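Local atomic coordinates of putative lipoprotein (Bacteroides ovatus, PDB entry 3OQQ), a protein that is of unknown function but is probably an extracellular, calcium-binding lipoprotein built largely of antiparallel beta strands. Residues Glu160-Glu174 against Ala314-Leu326. Residues are numbered along the deposited sequence; the frame is centred on the assembly and turned at random.
With CA (calcium ion), chain E.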
loop_
_atom_site.group_PDB
_atom_site.type_symbol
_atom_site.label_atom_id
_atom_site.label_comp_id
_atom_site.label_asym_id
_atom_site.label_seq_id
_atom_site.Cartn_x
_atom_site.Cartn_y
_atom_site.Cartn_z
ATOM N N GLU A 160 -5.436 8.553 -14.527
ATOM C CA GLU A 160 -6.443 9.493 -14.980
ATOM C C GLU A 160 -6.692 9.219 -16.462
ATOM O O GLU A 160 -5.934 9.697 -17.310
ATOM C CB GLU A 160 -6.011 10.933 -14.689
ATOM C CG GLU A 160 -5.928 11.203 -13.195
ATOM C CD GLU A 160 -5.514 12.598 -12.787
ATOM O OE1 GLU A 160 -5.463 13.494 -13.655
ATOM O OE2 GLU A 160 -5.298 12.816 -11.578
ATOM N N CYS A 161 -7.687 8.357 -16.765
ATOM C CA CYS A 161 -8.054 7.981 -18.143
ATOM C C CYS A 161 -8.839 9.138 -18.783
ATOM O O CYS A 161 -10.061 9.065 -18.989
ATOM C CB CYS A 161 -8.833 6.670 -18.190
ATOM S SG CYS A 161 -7.951 5.247 -17.503
ATOM N N HIS A 162 -8.114 10.234 -19.032
ATOM C CA HIS A 162 -8.617 11.477 -19.593
ATOM C C HIS A 162 -8.081 11.624 -21.009
ATOM O O HIS A 162 -6.951 11.205 -21.276
ATOM C CB HIS A 162 -8.173 12.671 -18.715
ATOM C CG HIS A 162 -8.589 12.598 -17.269
ATOM N ND1 HIS A 162 -8.144 13.538 -16.348
ATOM C CD2 HIS A 162 -9.414 11.726 -16.632
ATOM C CE1 HIS A 162 -8.687 13.196 -15.191
ATOM N NE2 HIS A 162 -9.449 12.106 -15.308
ATOM N N SER A 163 -8.863 12.231 -21.914
ATOM C CA SER A 163 -8.421 12.423 -23.302
ATOM C C SER A 163 -7.203 13.383 -23.411
ATOM O O SER A 163 -6.424 13.288 -24.364
ATOM C CB SER A 163 -9.570 12.946 -24.154
ATOM O OG SER A 163 -9.252 12.855 -25.533
ATOM N N GLN A 164 -7.052 14.293 -22.431
ATOM C CA GLN A 164 -5.998 15.304 -22.374
ATOM C C GLN A 164 -5.705 15.698 -20.917
ATOM O O GLN A 164 -6.633 15.829 -20.104
ATOM C CB GLN A 164 -6.431 16.542 -23.196
ATOM C CG GLN A 164 -5.379 17.650 -23.346
ATOM C CD GLN A 164 -4.100 17.280 -24.081
ATOM O OE1 GLN A 164 -4.088 16.563 -25.087
ATOM N NE2 GLN A 164 -3.000 17.854 -23.644
ATOM N N GLN A 165 -4.419 15.912 -20.604
ATOM C CA GLN A 165 -3.990 16.327 -19.271
ATOM C C GLN A 165 -4.161 17.844 -19.086
ATOM O O GLN A 165 -4.299 18.571 -20.072
ATOM C CB GLN A 165 -2.525 15.912 -19.028
ATOM C CG GLN A 165 -2.326 14.400 -19.002
ATOM C CD GLN A 165 -0.940 13.983 -18.582
ATOM O OE1 GLN A 165 -0.301 14.624 -17.747
ATOM N NE2 GLN A 165 -0.485 12.841 -19.088
HETATM N N MSE A 166 -4.148 18.305 -17.813
HETATM C CA MSE A 166 -4.225 19.710 -17.368
HETATM C C MSE A 166 -5.505 20.423 -17.851
HETATM O O MSE A 166 -5.442 21.435 -18.559
HETATM C CB MSE A 166 -2.972 20.505 -17.787
HETATM C CG MSE A 166 -1.722 20.069 -17.059
HETATM SE SE MSE A 166 -0.131 21.017 -17.633
HETATM C CE MSE A 166 -0.190 20.579 -19.500
HETATM N N MSE A 167 -6.660 19.903 -17.416
HETATM C CA MSE A 167 -7.978 20.452 -17.721
HETATM C C MSE A 167 -8.535 21.173 -16.487
HETATM O O MSE A 167 -8.107 20.879 -15.367
HETATM C CB MSE A 167 -8.940 19.333 -18.175
HETATM C CG MSE A 167 -8.468 18.558 -19.412
HETATM SE SE MSE A 167 -8.689 19.490 -21.135
HETATM C CE MSE A 167 -6.936 20.247 -21.338
ATOM N N GLU A 168 -9.471 22.124 -16.693
ATOM C CA GLU A 168 -10.141 22.854 -15.610
ATOM C C GLU A 168 -11.195 21.929 -14.988
ATOM O O GLU A 168 -11.211 21.730 -13.774
ATOM C CB GLU A 168 -10.775 24.161 -16.138
ATOM C CG GLU A 168 -9.781 25.154 -16.709
ATOM C CD GLU A 168 -8.891 25.835 -15.689
ATOM O OE1 GLU A 168 -9.328 26.852 -15.107
ATOM O OE2 GLU A 168 -7.746 25.366 -15.491
ATOM N N THR A 169 -12.056 21.353 -15.854
ATOM C CA THR A 169 -13.120 20.383 -15.588
ATOM C C THR A 169 -12.839 19.173 -16.492
ATOM O O THR A 169 -12.350 19.355 -17.608
ATOM C CB THR A 169 -14.491 21.022 -15.832
ATOM N N VAL A 170 -13.088 17.942 -16.035
ATOM C CA VAL A 170 -12.718 16.849 -16.927
ATOM C C VAL A 170 -13.806 15.763 -17.062
ATOM O O VAL A 170 -14.608 15.545 -16.148
ATOM C CB VAL A 170 -11.351 16.259 -16.496
ATOM C CG1 VAL A 170 -11.447 15.452 -15.196
ATOM C CG2 VAL A 170 -10.692 15.465 -17.625
ATOM N N GLY A 171 -13.821 15.131 -18.236
ATOM C CA GLY A 171 -14.675 13.997 -18.559
ATOM C C GLY A 171 -13.904 12.722 -18.270
ATOM O O GLY A 171 -13.208 12.639 -17.253
ATOM N N GLY A 172 -13.986 11.755 -19.188
ATOM C CA GLY A 172 -13.298 10.472 -19.081
ATOM C C GLY A 172 -13.573 9.753 -17.773
ATOM O O GLY A 172 -14.703 9.782 -17.265
ATOM N N LYS A 173 -12.538 9.119 -17.206
ATOM C CA LYS A 173 -12.673 8.395 -15.936
ATOM C C LYS A 173 -11.325 8.155 -15.285
ATOM O O LYS A 173 -10.288 8.453 -15.874
ATOM C CB LYS A 173 -13.421 7.056 -16.118
ATOM C CG LYS A 173 -12.759 6.046 -17.049
ATOM C CD LYS A 173 -13.808 5.118 -17.626
ATOM C CE LYS A 173 -13.200 4.011 -18.441
ATOM N NZ LYS A 173 -14.217 2.992 -18.814
ATOM N N GLU A 174 -11.356 7.635 -14.044
ATOM C CA GLU A 174 -10.189 7.247 -13.257
ATOM C C GLU A 174 -10.232 5.763 -13.087
ATOM O O GLU A 174 -11.307 5.150 -13.100
ATOM C CB GLU A 174 -10.167 7.917 -11.871
ATOM C CG GLU A 174 -10.061 9.420 -11.846
ATOM C CD GLU A 174 -11.253 10.161 -12.412
ATOM O OE1 GLU A 174 -12.388 9.943 -11.929
ATOM O OE2 GLU A 174 -11.051 10.948 -13.364
ATOM N N ALA A 314 -20.066 19.291 -9.455
ATOM C CA ALA A 314 -19.467 19.196 -8.122
ATOM C C ALA A 314 -19.103 17.749 -7.773
ATOM O O ALA A 314 -17.999 17.508 -7.286
ATOM C CB ALA A 314 -20.425 19.759 -7.080
ATOM N N GLU A 315 -20.026 16.799 -8.059
ATOM C CA GLU A 315 -19.895 15.359 -7.825
ATOM C C GLU A 315 -18.741 14.746 -8.645
ATOM O O GLU A 315 -18.106 13.799 -8.168
ATOM C CB GLU A 315 -21.216 14.636 -8.138
ATOM N N ARG A 316 -18.466 15.280 -9.860
ATOM C CA ARG A 316 -17.360 14.817 -10.705
ATOM C C ARG A 316 -16.028 15.218 -10.070
ATOM O O ARG A 316 -15.088 14.417 -10.049
ATOM C CB ARG A 316 -17.474 15.377 -12.134
ATOM C CG ARG A 316 -16.256 15.113 -13.035
ATOM C CD ARG A 316 -16.107 13.652 -13.404
ATOM N NE ARG A 316 -14.880 13.392 -14.154
ATOM C CZ ARG A 316 -13.975 12.483 -13.810
ATOM N NH1 ARG A 316 -14.152 11.738 -12.724
ATOM N NH2 ARG A 316 -12.888 12.306 -14.553
ATOM N N ASP A 317 -15.962 16.454 -9.538
ATOM C CA ASP A 317 -14.785 16.978 -8.852
ATOM C C ASP A 317 -14.550 16.171 -7.596
ATOM O O ASP A 317 -13.401 15.910 -7.256
ATOM C CB ASP A 317 -14.970 18.471 -8.514
ATOM C CG ASP A 317 -14.969 19.395 -9.718
ATOM O OD1 ASP A 317 -13.994 19.353 -10.499
ATOM O OD2 ASP A 317 -15.930 20.177 -9.863
ATOM N N ALA A 318 -15.652 15.730 -6.937
ATOM C CA ALA A 318 -15.628 14.908 -5.730
ATOM C C ALA A 318 -15.086 13.513 -6.033
ATOM O O ALA A 318 -14.354 12.967 -5.211
ATOM C CB ALA A 318 -17.018 14.804 -5.135
ATOM N N GLN A 319 -15.455 12.945 -7.210
ATOM C CA GLN A 319 -15.033 11.619 -7.660
ATOM C C GLN A 319 -13.523 11.574 -7.939
ATOM O O GLN A 319 -12.831 10.658 -7.484
ATOM C CB GLN A 319 -15.806 11.240 -8.932
ATOM C CG GLN A 319 -15.467 9.837 -9.459
ATOM C CD GLN A 319 -16.203 9.492 -10.723
ATOM O OE1 GLN A 319 -16.544 10.359 -11.533
ATOM N NE2 GLN A 319 -16.404 8.207 -10.959
ATOM N N LEU A 320 -13.033 12.556 -8.723
ATOM C CA LEU A 320 -11.636 12.674 -9.106
ATOM C C LEU A 320 -10.777 12.878 -7.848
ATOM O O LEU A 320 -9.701 12.275 -7.733
ATOM C CB LEU A 320 -11.467 13.814 -10.126
ATOM C CG LEU A 320 -10.040 14.179 -10.585
ATOM C CD1 LEU A 320 -9.328 12.997 -11.286
ATOM C CD2 LEU A 320 -10.070 15.409 -11.499
ATOM N N ALA A 321 -11.286 13.672 -6.891
ATOM C CA ALA A 321 -10.606 13.921 -5.624
ATOM C C ALA A 321 -10.558 12.626 -4.785
ATOM O O ALA A 321 -9.532 12.342 -4.184
ATOM C CB ALA A 321 -11.317 15.032 -4.863
ATOM N N ALA A 322 -11.649 11.825 -4.788
ATOM C CA ALA A 322 -11.725 10.542 -4.060
ATOM C C ALA A 322 -10.665 9.538 -4.563
ATOM O O ALA A 322 -10.022 8.887 -3.746
ATOM C CB ALA A 322 -13.107 9.946 -4.207
ATOM N N PHE A 323 -10.475 9.425 -5.903
ATOM C CA PHE A 323 -9.433 8.555 -6.472
ATOM C C PHE A 323 -8.050 9.105 -6.146
ATOM O O PHE A 323 -7.173 8.340 -5.767
ATOM C CB PHE A 323 -9.581 8.399 -7.996
ATOM C CG PHE A 323 -10.590 7.357 -8.398
ATOM C CD1 PHE A 323 -10.216 6.025 -8.547
ATOM C CD2 PHE A 323 -11.917 7.709 -8.647
ATOM C CE1 PHE A 323 -11.151 5.059 -8.921
ATOM C CE2 PHE A 323 -12.854 6.738 -9.023
ATOM C CZ PHE A 323 -12.467 5.417 -9.130
ATOM N N ARG A 324 -7.871 10.427 -6.263
ATOM C CA ARG A 324 -6.570 11.082 -6.036
ATOM C C ARG A 324 -6.104 11.009 -4.584
ATOM O O ARG A 324 -4.937 10.691 -4.338
ATOM C CB ARG A 324 -6.608 12.540 -6.476
ATOM C CG ARG A 324 -6.362 12.747 -7.959
ATOM C CD ARG A 324 -6.371 14.233 -8.268
ATOM N NE ARG A 324 -6.338 14.485 -9.704
ATOM C CZ ARG A 324 -6.635 15.648 -10.270
ATOM N NH1 ARG A 324 -6.997 16.684 -9.524
ATOM N NH2 ARG A 324 -6.577 15.783 -11.588
ATOM N N GLU A 325 -7.015 11.285 -3.635
ATOM C CA GLU A 325 -6.758 11.285 -2.197
ATOM C C GLU A 325 -6.370 9.906 -1.672
ATOM O O GLU A 325 -5.774 9.836 -0.600
ATOM C CB GLU A 325 -7.978 11.828 -1.429
ATOM C CG GLU A 325 -8.022 13.344 -1.399
ATOM C CD GLU A 325 -7.017 13.958 -0.449
ATOM O OE1 GLU A 325 -7.313 14.040 0.766
ATOM O OE2 GLU A 325 -5.909 14.309 -0.915
ATOM N N LEU A 326 -6.662 8.812 -2.404
ATOM C CA LEU A 326 -6.215 7.488 -1.941
ATOM C C LEU A 326 -4.688 7.373 -2.035
ATOM O O LEU A 326 -4.079 6.641 -1.250
ATOM C CB LEU A 326 -6.891 6.323 -2.706
ATOM C CG LEU A 326 -8.394 6.210 -2.492
ATOM C CD1 LEU A 326 -9.002 5.249 -3.468
ATOM C CD2 LEU A 326 -8.716 5.798 -1.065
HETATM CA CA CA E . -2.968 15.327 -26.796
HETATM O O HOH W 1 -3.515 13.657 -24.811
HETATM O O HOH W 2 -2.985 13.756 -28.308
#
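The Arg316 guanidinium and the Glu174 carboxylate meet edge to edge, nearly coplanar, with their planes 21° apart. The grip is end-on: Arg316 NH1 bonds Glu174 OE1 at 2.6 Å and Arg316 NH2 bonds Glu174 OE2 equally closely, and both oxygens use their syn lone pairs. Gly172 O lies over one guanidinium face. The His162 ring stands almost perpendicular to this group. Val170 CG2 lies over one ring face, toward its rim, and Glu160 CB over the centre of the other, while Leu320 CD1 and the Glu174 carboxylate sit at its edge. His162 NE2 gives OE2 of Glu174 a nearly straight bond of 2.8 Å, so that oxygen accepts from two donors, His162 NE2 and Arg316 NH2. Glu174 CB rests over one face of the Phe323 ring, a CH-pi contact 3.7 Å from the centroid. The bend at chi2 (66°) turns the carboxylate of Glu174 from there to Arg316.

The contact packs helix 314-328 against the antiparallel strands 150-161 and 173-184, at the end where a long loop joins them. Within that loop Gln164 binds a calcium ion together with Asn114 and Asp117. Two loop carbonyls add to the hold on Arg316. Arg316 NE reaches Val170 O at 2.9 Å from above the carbonyl plane, and its NH2 bonds Gly171 O. Val170 CG1 touches Leu320 CD2.

One helical turn beyond Leu320, the extended Arg324 forms a second salt bridge. Arg324 NE meets Glu160 OE2 at 2.7 Å, from above the carboxylate plane, and NH2 adds weak bonds to both oxygens. Leu320 CD2 lies against one face of this guanidinium.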